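Local coordinates for putative tetR family transcriptional regulator (Streptomyces coelicolor A3, PDB 2Q24), which probably binds DNA at regulatory sites through a predicted helix-turn-helix motif and so regulates transcription, as other TetR-family proteins do, at residues W93-I98 and M155-A160. Residues are numbered along the deposited sequence; the frame is centred on the assembly and turned at random.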
ATOM      1  N   TRP B  93       6.966   3.523  14.995  1.00 21.71           N
ATOM      2  CA  TRP B  93       6.173   2.807  13.994  1.00 21.90           C
ATOM      3  C   TRP B  93       5.753   1.405  14.435  1.00 21.84           C
ATOM      4  O   TRP B  93       4.660   0.951  14.137  1.00 22.69           O
ATOM      5  CB  TRP B  93       6.974   2.736  12.680  1.00 22.47           C
ATOM      6  CG  TRP B  93       6.174   2.150  11.511  1.00 22.47           C
ATOM      7  CD1 TRP B  93       5.408   2.840  10.589  1.00 23.88           C
ATOM      8  CD2 TRP B  93       6.090   0.776  11.172  1.00 22.56           C
ATOM      9  NE1 TRP B  93       4.851   1.944   9.680  1.00 23.55           N
ATOM     10  CE2 TRP B  93       5.245   0.668  10.023  1.00 23.45           C
ATOM     11  CE3 TRP B  93       6.634  -0.397  11.740  1.00 22.26           C
ATOM     12  CZ2 TRP B  93       4.984  -0.559   9.405  1.00 24.09           C
ATOM     13  CZ3 TRP B  93       6.360  -1.651  11.114  1.00 25.27           C
ATOM     14  CH2 TRP B  93       5.518  -1.712   9.979  1.00 23.49           C
ATOM     15  N   THR B  94       6.606   0.687  15.131  1.00 22.11           N
ATOM     16  CA  THR B  94       6.232  -0.619  15.614  1.00 23.83           C
ATOM     17  C   THR B  94       5.013  -0.582  16.555  1.00 23.50           C
ATOM     18  O   THR B  94       4.245  -1.473  16.569  1.00 22.36           O
ATOM     19  CB  THR B  94       7.405  -1.380  16.271  1.00 23.05           C
ATOM     20  OG1 THR B  94       7.799  -0.754  17.468  1.00 26.22           O
ATOM     21  CG2 THR B  94       8.539  -1.556  15.332  1.00 23.82           C
ATOM     22  N   ARG B  95       4.873   0.474  17.339  1.00 22.60           N
ATOM     23  CA  ARG B  95       3.644   0.657  18.130  1.00 25.44           C
ATOM     24  C   ARG B  95       2.427   0.822  17.202  1.00 24.24           C
ATOM     25  O   ARG B  95       1.362   0.243  17.452  1.00 24.39           O
ATOM     26  CB  ARG B  95       3.792   1.824  19.145  1.00 24.02           C
ATOM     27  CG  ARG B  95       4.748   1.534  20.276  1.00 33.24           C
ATOM     28  CD  ARG B  95       4.760   2.614  21.448  1.00 36.21           C
ATOM     29  NE  ARG B  95       3.403   2.986  21.800  1.00 41.58           N
ATOM     30  CZ  ARG B  95       2.681   2.435  22.780  1.00 42.88           C
ATOM     31  NH1 ARG B  95       3.199   1.491  23.566  1.00 45.39           N
ATOM     32  NH2 ARG B  95       1.433   2.858  22.978  1.00 44.68           N
ATOM     33  N   ARG B  96       2.590   1.578  16.117  1.00 24.01           N
ATOM     34  CA  ARG B  96       1.499   1.740  15.127  1.00 24.02           C
ATOM     35  C   ARG B  96       1.194   0.414  14.446  1.00 22.37           C
ATOM     36  O   ARG B  96       0.033   0.106  14.153  1.00 22.84           O
ATOM     37  CB  ARG B  96       1.841   2.826  14.069  1.00 25.12           C
ATOM     38  CG  ARG B  96       2.024   4.245  14.677  1.00 27.47           C
ATOM     39  CD  ARG B  96       0.792   4.674  15.468  1.00 33.00           C
ATOM     40  NE  ARG B  96      -0.286   5.040  14.590  1.00 37.33           N
ATOM     41  CZ  ARG B  96      -1.583   4.787  14.797  1.00 41.59           C
ATOM     42  NH1 ARG B  96      -2.023   4.109  15.864  1.00 39.98           N
ATOM     43  NH2 ARG B  96      -2.452   5.230  13.897  1.00 41.12           N
ATOM     44  N   PHE B  97       2.227  -0.373  14.192  1.00 21.62           N
ATOM     45  CA  PHE B  97       1.996  -1.720  13.664  1.00 24.03           C
ATOM     46  C   PHE B  97       1.139  -2.528  14.644  1.00 23.70           C
ATOM     47  O   PHE B  97       0.174  -3.198  14.212  1.00 22.31           O
ATOM     48  CB  PHE B  97       3.311  -2.480  13.426  1.00 22.67           C
ATOM     49  CG  PHE B  97       3.077  -3.890  12.915  1.00 23.83           C
ATOM     50  CD1 PHE B  97       2.994  -4.136  11.555  1.00 26.97           C
ATOM     51  CD2 PHE B  97       2.871  -4.934  13.808  1.00 22.92           C
ATOM     52  CE1 PHE B  97       2.753  -5.442  11.100  1.00 30.47           C
ATOM     53  CE2 PHE B  97       2.593  -6.215  13.360  1.00 24.92           C
ATOM     54  CZ  PHE B  97       2.554  -6.474  12.031  1.00 26.40           C
ATOM     55  N   ILE B  98       1.498  -2.526  15.946  1.00 23.20           N
ATOM     56  CA  ILE B  98       0.694  -3.306  16.907  1.00 24.67           C
ATOM     57  C   ILE B  98      -0.732  -2.784  16.945  1.00 25.16           C
ATOM     58  O   ILE B  98      -1.670  -3.578  17.026  1.00 24.08           O
ATOM     59  CB  ILE B  98       1.331  -3.360  18.332  1.00 25.89           C
ATOM     60  CG1 ILE B  98       2.618  -4.141  18.229  1.00 25.91           C
ATOM     61  CG2 ILE B  98       0.386  -4.062  19.381  1.00 27.32           C
ATOM     62  CD1 ILE B  98       2.428  -5.643  17.987  1.00 33.96           C
HETATM   63  N   MSE B 155      11.232  -9.555  11.151  1.00 28.23           N
HETATM   64  CA  MSE B 155      10.744  -8.532  12.045  1.00 28.44           C
HETATM   65  C   MSE B 155       9.211  -8.465  11.952  1.00 27.34           C
HETATM   66  O   MSE B 155       8.500  -8.251  12.941  1.00 26.03           O
HETATM   67  CB  MSE B 155      11.401  -7.189  11.684  1.00 30.96           C
HETATM   68  CG  MSE B 155      11.087  -6.113  12.629  1.00 33.77           C
HETATM   69 SE   MSE B 155      11.968  -6.496  14.438  1.00 42.79          SE
HETATM   70  CE  MSE B 155      11.351  -4.795  15.168  1.00 37.36           C
ATOM     71  N   PHE B 156       8.685  -8.602  10.730  1.00 26.03           N
ATOM     72  CA  PHE B 156       7.243  -8.587  10.610  1.00 26.17           C
ATOM     73  C   PHE B 156       6.612  -9.701  11.478  1.00 24.34           C
ATOM     74  O   PHE B 156       5.624  -9.506  12.183  1.00 23.54           O
ATOM     75  CB  PHE B 156       6.849  -8.749   9.141  1.00 25.96           C
ATOM     76  CG  PHE B 156       5.360  -8.643   8.891  1.00 30.86           C
ATOM     77  CD1 PHE B 156       4.819  -7.482   8.290  1.00 32.77           C
ATOM     78  CD2 PHE B 156       4.506  -9.703   9.168  1.00 32.18           C
ATOM     79  CE1 PHE B 156       3.465  -7.405   7.988  1.00 30.80           C
ATOM     80  CE2 PHE B 156       3.131  -9.609   8.904  1.00 33.47           C
ATOM     81  CZ  PHE B 156       2.614  -8.410   8.328  1.00 27.89           C
ATOM     82  N   ALA B 157       7.170 -10.897  11.379  1.00 23.84           N
ATOM     83  CA  ALA B 157       6.625 -12.050  12.117  1.00 23.09           C
ATOM     84  C   ALA B 157       6.756 -11.827  13.639  1.00 21.73           C
ATOM     85  O   ALA B 157       5.925 -12.236  14.404  1.00 22.46           O
ATOM     86  CB  ALA B 157       7.384 -13.290  11.720  1.00 24.26           C
ATOM     87  N   ALA B 158       7.840 -11.189  14.043  1.00 23.20           N
ATOM     88  CA  ALA B 158       8.034 -10.870  15.497  1.00 21.98           C
ATOM     89  C   ALA B 158       6.944  -9.953  15.980  1.00 22.82           C
ATOM     90  O   ALA B 158       6.284 -10.195  16.990  1.00 21.58           O
ATOM     91  CB  ALA B 158       9.476 -10.227  15.693  1.00 22.22           C
ATOM     92  N   LEU B 159       6.699  -8.878  15.239  1.00 22.18           N
ATOM     93  CA  LEU B 159       5.628  -7.960  15.654  1.00 22.87           C
ATOM     94  C   LEU B 159       4.212  -8.597  15.614  1.00 23.07           C
ATOM     95  O   LEU B 159       3.376  -8.339  16.477  1.00 24.02           O
ATOM     96  CB  LEU B 159       5.691  -6.713  14.740  1.00 23.21           C
ATOM     97  CG  LEU B 159       6.994  -5.904  14.793  1.00 22.82           C
ATOM     98  CD1 LEU B 159       6.991  -4.805  13.611  1.00 23.68           C
ATOM     99  CD2 LEU B 159       7.168  -5.255  16.132  1.00 27.07           C
ATOM    100  N   ALA B 160       3.954  -9.379  14.581  1.00 23.65           N
ATOM    101  CA  ALA B 160       2.704 -10.133  14.445  1.00 22.54           C
ATOM    102  C   ALA B 160       2.492 -11.002  15.671  1.00 23.85           C
ATOM    103  O   ALA B 160       1.375 -11.110  16.140  1.00 24.14           O
ATOM    104  CB  ALA B 160       2.704 -10.987  13.222  1.00 23.71           C
TER
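Phe97 and Leu159 form the tight centre of this contact, where segments 93-98 and 155-160, on helices 86-106 and 152-165, cross at -56° within the all-helical C-terminal domain. With CG anti to the backbone N (chi1 178°), Phe97 reaches across to the second helix; its CE2 lies 3.4 Å from CB of Leu159, whose CD1 rests over one ring face, displaced toward the rim. The CE1 edge of Phe97 meets the face of Phe156 in a T-shaped stack, planes at 76°, with CE1 3.7 Å from Phe156 CE1. Leu159 also sends CD2 to within 3.9 Å of Thr94 CB, while its CD1 meets the edge of the Trp93 indole at CZ3. Replacing Phe97 with an alanine is likely to leave the Phe156 face without its edge partner and open a gap beside Leu159. Between the segments, packing is looser at Met155, a selenomethionine buried against Val182 and Leu186, whose CE stays 4.3 Å from Thr94 CG2; the more open side is that of the partly exposed Phe156 and Ala160. Thr94 OG1 hydrogen-bonds to Arg91 O and Trp93 NE1 to Leu73 O, so apolar packing and the edge-to-face pair hold the segments together.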